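23S rRNA-specific endonuclease VapC20 (Mycobacterium tuberculosis H37Rv, PDB 5WZ4) cleaves 23S rRNA in the sarcin-ricin loop as the magnesium-dependent endoribonuclease toxin of a type II toxin-antitoxin system. Local coordinates at residues 18-23 / 127-132; 46-51 / 83-88. The protein carries 1 engineered substitution. All blocks are in the same frame, centred on the assembly; numbering follows the deposited sequence.

In the fold
Both contacts belong to the PIN domain and to its parallel sheet, ordered 82-85, 47-50, 15-17, 125-127, 139-140. Interaction 1 lies where strands 15-17 and 125-127 end, and joins the start of helix 19-25 to the loop before helix 132-135. Interaction 2 pairs strand 47-50 with 82-85, one of the two outermost strands within the chain. The centres are 15 Å apart. Along the chain, both segments of interaction 2 fall between those of interaction 1. Trp22 NE1 and Thr49 OG1 link them at 3.1 Å, probably by a hydrogen bond; Thr49 OG1 also bonds Val17 O. Interaction 1 includes a predicted magnesium position, while interaction 2 reaches the second subunit through Asn51 and His86.

Interaction 1: 18-23 / 127-132; sequences ATSFWA and YAFDGD. Engineered in segment 18-23: Ala18 (natural residue Asp).
Phe21 packs against Tyr127 at the buried end of this contact. Tyr127 CD2 lies over one face of the Phe21 ring, 3.3 Å from CZ near its rim. Tyr127 CB sits over the same ring, 3.9 Å from its centroid, in a CH-pi contact. The two ring planes meet at 46°. Phe21 CG is anti to the backbone N (chi1 -173°), which lays the ring alongside Tyr127. Phe129 completes the aromatic cluster: its CE2 comes 3.7 Å from Phe21 CD2. Those two rings are nearly parallel but barely overlap. Helix 33-41 also packs on Phe21, and Leu39 O accepts a bond from Tyr127 OH.

Two nearly straight hydrogen bonds join the segments. Ala18 N donates to Tyr127 O at 2.9 Å, backbone to backbone. Phe129 N donates to the side-chain hydroxyl Ser20 OG, also at 2.9 Å. The side towards Asp130 is looser. There a water lies 2.7 Å from Ser20 OG and donates to Phe129 O. Exposed Asp130 stays 4.3 Å from Ser20 CB, measured from OD2, and forms a salt bridge with Arg32.

Ala18, engineered from the natural Asp, precedes helix 19-25 as its N-cap residue. Its CB packs on Ala128 CB. The natural Asp here and Asp111 are predicted to bind magnesium, consistent with the acidic metal site of a PIN-domain nuclease, here beside the end of strand 15-17.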
loop_
_atom_site.group_PDB
_atom_site.type_symbol
_atom_site.label_atom_id
_atom_site.label_comp_id
_atom_site.label_asym_id
_atom_site.label_seq_id
_atom_site.Cartn_x
_atom_site.Cartn_y
_atom_site.Cartn_z
ATOM N N ALA A 18 1.432 -13.014 3.151
ATOM C CA ALA A 18 1.147 -11.980 2.161
ATOM C C ALA A 18 -0.347 -11.683 2.066
ATOM O O ALA A 18 -1.172 -12.421 2.606
ATOM C CB ALA A 18 1.683 -12.398 0.799
ATOM N N THR A 19 -0.689 -10.606 1.365
ATOM C CA THR A 19 -2.082 -10.201 1.207
ATOM C C THR A 19 -2.925 -11.275 0.532
ATOM O O THR A 19 -4.076 -11.491 0.910
ATOM C CB THR A 19 -2.193 -8.902 0.394
ATOM O OG1 THR A 19 -1.505 -7.852 1.084
ATOM C CG2 THR A 19 -3.648 -8.505 0.201
ATOM N N SER A 20 -2.353 -11.952 -0.460
ATOM C CA SER A 20 -3.089 -12.981 -1.188
ATOM C C SER A 20 -3.590 -14.067 -0.242
ATOM O O SER A 20 -4.665 -14.636 -0.450
ATOM C CB SER A 20 -2.220 -13.595 -2.290
ATOM O OG SER A 20 -1.031 -14.152 -1.764
ATOM N N PHE A 21 -2.818 -14.343 0.806
ATOM C CA PHE A 21 -3.243 -15.312 1.806
ATOM C C PHE A 21 -4.280 -14.716 2.756
ATOM O O PHE A 21 -5.347 -15.303 2.950
ATOM C CB PHE A 21 -2.057 -15.846 2.609
ATOM C CG PHE A 21 -2.425 -16.974 3.531
ATOM C CD1 PHE A 21 -2.821 -16.722 4.834
ATOM C CD2 PHE A 21 -2.402 -18.285 3.083
ATOM C CE1 PHE A 21 -3.179 -17.753 5.674
ATOM C CE2 PHE A 21 -2.756 -19.322 3.922
ATOM C CZ PHE A 21 -3.147 -19.054 5.221
ATOM N N TRP A 22 -3.966 -13.568 3.358
ATOM C CA TRP A 22 -4.915 -12.907 4.260
ATOM C C TRP A 22 -6.278 -12.729 3.597
ATOM O O TRP A 22 -7.316 -12.946 4.220
ATOM C CB TRP A 22 -4.410 -11.530 4.711
ATOM C CG TRP A 22 -3.225 -11.486 5.635
ATOM C CD1 TRP A 22 -2.084 -10.755 5.451
ATOM C CD2 TRP A 22 -3.074 -12.143 6.902
ATOM N NE1 TRP A 22 -1.229 -10.933 6.504
ATOM C CE2 TRP A 22 -1.811 -11.778 7.412
ATOM C CE3 TRP A 22 -3.875 -13.013 7.647
ATOM C CZ2 TRP A 22 -1.329 -12.256 8.630
ATOM C CZ3 TRP A 22 -3.395 -13.484 8.858
ATOM C CH2 TRP A 22 -2.133 -13.105 9.336
ATOM N N ALA A 23 -6.266 -12.324 2.330
ATOM C CA ALA A 23 -7.500 -12.079 1.589
ATOM C C ALA A 23 -8.320 -13.355 1.449
ATOM O O ALA A 23 -9.544 -13.323 1.513
ATOM C CB ALA A 23 -7.192 -11.496 0.220
ATOM N N TYR A 127 3.337 -17.560 3.231
ATOM C CA TYR A 127 1.940 -17.903 3.024
ATOM C C TYR A 127 1.390 -16.942 1.987
ATOM O O TYR A 127 1.138 -15.771 2.276
ATOM C CB TYR A 127 1.147 -17.839 4.329
ATOM C CG TYR A 127 1.113 -19.164 5.057
ATOM C CD1 TYR A 127 2.108 -20.110 4.858
ATOM C CD2 TYR A 127 0.076 -19.476 5.925
ATOM C CE1 TYR A 127 2.079 -21.326 5.511
ATOM C CE2 TYR A 127 0.036 -20.693 6.581
ATOM C CZ TYR A 127 1.043 -21.612 6.371
ATOM O OH TYR A 127 1.013 -22.825 7.020
ATOM N N ALA A 128 1.239 -17.443 0.766
ATOM C CA ALA A 128 0.879 -16.614 -0.374
ATOM C C ALA A 128 0.415 -17.481 -1.530
ATOM O O ALA A 128 0.729 -18.669 -1.586
ATOM C CB ALA A 128 2.059 -15.754 -0.801
ATOM N N PHE A 129 -0.332 -16.877 -2.446
ATOM C CA PHE A 129 -0.797 -17.564 -3.644
ATOM C C PHE A 129 -0.364 -16.799 -4.891
ATOM O O PHE A 129 0.128 -15.674 -4.790
ATOM C CB PHE A 129 -2.320 -17.712 -3.628
ATOM C CG PHE A 129 -2.850 -18.473 -2.444
ATOM C CD1 PHE A 129 -2.734 -19.853 -2.381
ATOM C CD2 PHE A 129 -3.480 -17.809 -1.402
ATOM C CE1 PHE A 129 -3.223 -20.554 -1.294
ATOM C CE2 PHE A 129 -3.974 -18.505 -0.314
ATOM C CZ PHE A 129 -3.845 -19.881 -0.259
ATOM N N ASP A 130 -0.533 -17.441 -6.047
ATOM C CA ASP A 130 -0.410 -16.828 -7.378
ATOM C C ASP A 130 1.023 -16.620 -7.886
ATOM O O ASP A 130 1.226 -15.990 -8.923
ATOM C CB ASP A 130 -1.167 -15.497 -7.418
ATOM C CG ASP A 130 -2.629 -15.653 -7.047
ATOM O OD1 ASP A 130 -3.235 -16.674 -7.435
ATOM O OD2 ASP A 130 -3.170 -14.760 -6.362
ATOM N N GLY A 131 2.005 -17.152 -7.167
ATOM C CA GLY A 131 3.321 -17.387 -7.742
ATOM C C GLY A 131 4.362 -16.280 -7.780
ATOM O O GLY A 131 5.474 -16.509 -8.251
ATOM N N ASP A 132 4.031 -15.088 -7.296
ATOM C CA ASP A 132 4.994 -13.990 -7.338
ATOM C C ASP A 132 6.141 -14.212 -6.362
ATOM O O ASP A 132 7.289 -13.905 -6.666
ATOM C CB ASP A 132 4.309 -12.654 -7.051
ATOM C CG ASP A 132 3.368 -12.240 -8.159
ATOM O OD1 ASP A 132 3.719 -12.447 -9.342
ATOM O OD2 ASP A 132 2.282 -11.709 -7.851
HETATM O O HOH W 1 0.991 -13.232 -3.373
#

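Interaction 2: 46-51 / 83-88; sequences VVMTSN and RVEHVT
The Asn51 amide and the His86 ring cross with their planes 34° apart. ND2 is 3.5 Å from His86 ND1, but the angle is too poor for a hydrogen bond. A water lies over one face of the imidazole, towards its rim. It accepts from Asn51 ND2 and is 2.6 Å from Val87 O. Asn51 ND2 also bonds Glu92 of the second subunit, and His86 NE2 bonds His86 of that subunit, so this end reaches the dimer interface.

The other end of the amide holds the loop after strand 82-85. Val87 N donates to Asn51 OD1 at 3.0 Å. The bond is straight at the hydrogen, although the donor stands above the carbonyl plane. A chi1 of 59° places the amide between the backbone N and the carbonyl carbon, within range of this loop.

Strands 47-50 and 82-85 form a parallel pair at one side of the PIN-domain sheet. Arg83 N donates to Val47 O, and Thr49 takes the next two bonds: its N donates to Arg83 O, its O accepts from Glu85 N. Asn51 N continues the ladder to Glu85 O at 3.0 Å.

Selenomethionine Met48 and Glu85 lie on one face, beside Val117 of helix 109-121. In one of its two conformers, Met48 CE comes near Glu85 CG. On the other face, the methyls Thr49 CG2 and Val84 CG2 lie 4.1 Å apart, with Leu54 touching both side chains.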
loop_
_atom_site.group_PDB
_atom_site.type_symbol
_atom_site.label_atom_id
_atom_site.label_comp_id
_atom_site.label_asym_id
_atom_site.label_seq_id
_atom_site.Cartn_x
_atom_site.Cartn_y
_atom_site.Cartn_z
ATOM N N VAL A 46 6.083 -19.290 14.549
ATOM C CA VAL A 46 6.457 -17.909 14.263
ATOM C C VAL A 46 5.797 -17.413 12.983
ATOM O O VAL A 46 6.149 -17.840 11.884
ATOM C CB VAL A 46 7.981 -17.747 14.144
ATOM C CG1 VAL A 46 8.336 -16.293 13.902
ATOM C CG2 VAL A 46 8.665 -18.263 15.402
ATOM N N VAL A 47 4.837 -16.508 13.140
ATOM C CA VAL A 47 4.057 -15.997 12.017
ATOM C C VAL A 47 4.193 -14.489 11.909
ATOM O O VAL A 47 3.821 -13.762 12.830
ATOM C CB VAL A 47 2.567 -16.359 12.163
ATOM C CG1 VAL A 47 1.767 -15.814 10.995
ATOM C CG2 VAL A 47 2.400 -17.864 12.275
HETATM N N MSE A 48 4.720 -14.000 10.795
HETATM C CA MSE A 48 4.873 -12.566 10.644
HETATM C C MSE A 48 4.304 -12.026 9.335
HETATM O O MSE A 48 4.077 -12.769 8.381
HETATM C CB MSE A 48 6.346 -12.201 10.775
HETATM C CG MSE A 48 7.097 -12.053 9.473
HETATM SE SE MSE A 48 8.690 -10.994 9.823
HETATM C CE MSE A 48 8.239 -10.437 11.642
ATOM N N THR A 49 4.079 -10.719 9.317
ATOM C CA THR A 49 3.571 -10.022 8.155
ATOM C C THR A 49 4.079 -8.588 8.268
ATOM O O THR A 49 4.933 -8.304 9.111
ATOM C CB THR A 49 2.033 -10.087 8.078
ATOM O OG1 THR A 49 1.589 -9.628 6.795
ATOM C CG2 THR A 49 1.388 -9.251 9.183
ATOM N N SER A 50 3.586 -7.684 7.429
ATOM C CA SER A 50 4.068 -6.307 7.480
ATOM C C SER A 50 2.930 -5.309 7.570
ATOM O O SER A 50 1.775 -5.645 7.324
ATOM C CB SER A 50 4.920 -5.988 6.255
ATOM O OG SER A 50 4.103 -5.810 5.112
ATOM N N ASN A 51 3.273 -4.071 7.912
ATOM C CA ASN A 51 2.297 -2.997 7.937
ATOM C C ASN A 51 1.739 -2.752 6.541
ATOM O O ASN A 51 0.546 -2.494 6.384
ATOM C CB ASN A 51 2.909 -1.710 8.508
ATOM C CG ASN A 51 4.108 -1.218 7.709
ATOM O OD1 ASN A 51 4.973 -1.997 7.309
ATOM N ND2 ASN A 51 4.161 0.090 7.475
ATOM N N ARG A 83 3.284 -11.392 14.326
ATOM C CA ARG A 83 4.261 -10.316 14.405
ATOM C C ARG A 83 4.154 -9.404 13.190
ATOM O O ARG A 83 4.298 -9.853 12.058
ATOM C CB ARG A 83 5.673 -10.888 14.511
ATOM C CG ARG A 83 5.758 -12.157 15.344
ATOM C CD ARG A 83 7.203 -12.543 15.605
ATOM N NE ARG A 83 7.591 -12.277 16.986
ATOM C CZ ARG A 83 8.848 -12.252 17.416
ATOM N NH1 ARG A 83 9.841 -12.485 16.568
ATOM N NH2 ARG A 83 9.112 -12.001 18.694
ATOM N N VAL A 84 3.908 -8.120 13.417
ATOM C CA VAL A 84 3.782 -7.185 12.307
ATOM C C VAL A 84 5.003 -6.270 12.215
ATOM O O VAL A 84 5.180 -5.374 13.040
ATOM C CB VAL A 84 2.505 -6.331 12.439
ATOM C CG1 VAL A 84 2.249 -5.551 11.162
ATOM C CG2 VAL A 84 1.314 -7.217 12.768
ATOM N N GLU A 85 5.850 -6.512 11.218
ATOM C CA GLU A 85 7.004 -5.652 10.962
ATOM C C GLU A 85 6.585 -4.312 10.381
ATOM O O GLU A 85 5.875 -4.266 9.380
ATOM C CB GLU A 85 7.984 -6.313 9.987
ATOM C CG GLU A 85 8.953 -7.298 10.598
ATOM C CD GLU A 85 9.633 -6.772 11.845
ATOM O OE1 GLU A 85 10.319 -5.731 11.755
ATOM O OE2 GLU A 85 9.490 -7.408 12.911
ATOM N N HIS A 86 7.029 -3.223 10.996
ATOM C CA HIS A 86 6.926 -1.926 10.344
ATOM C C HIS A 86 8.099 -1.786 9.389
ATOM O O HIS A 86 9.250 -1.705 9.819
ATOM C CB HIS A 86 6.925 -0.778 11.352
ATOM C CG HIS A 86 6.848 0.573 10.714
ATOM N ND1 HIS A 86 5.650 1.195 10.432
ATOM C CD2 HIS A 86 7.818 1.413 10.281
ATOM C CE1 HIS A 86 5.887 2.364 9.865
ATOM N NE2 HIS A 86 7.193 2.522 9.764
ATOM N N VAL A 87 7.814 -1.774 8.092
ATOM C CA VAL A 87 8.879 -1.660 7.105
ATOM C C VAL A 87 9.583 -0.316 7.252
ATOM O O VAL A 87 8.970 0.737 7.087
ATOM C CB VAL A 87 8.349 -1.817 5.672
ATOM C CG1 VAL A 87 9.507 -1.840 4.693
ATOM C CG2 VAL A 87 7.529 -3.095 5.551
ATOM N N THR A 88 10.871 -0.362 7.583
ATOM C CA THR A 88 11.647 0.849 7.815
ATOM C C THR A 88 11.970 1.570 6.510
ATOM O O THR A 88 11.800 1.019 5.423
ATOM C CB THR A 88 12.967 0.539 8.543
ATOM O OG1 THR A 88 13.760 -0.343 7.738
ATOM C CG2 THR A 88 12.692 -0.119 9.886
HETATM O O HOH W 2 6.517 1.407 6.380
#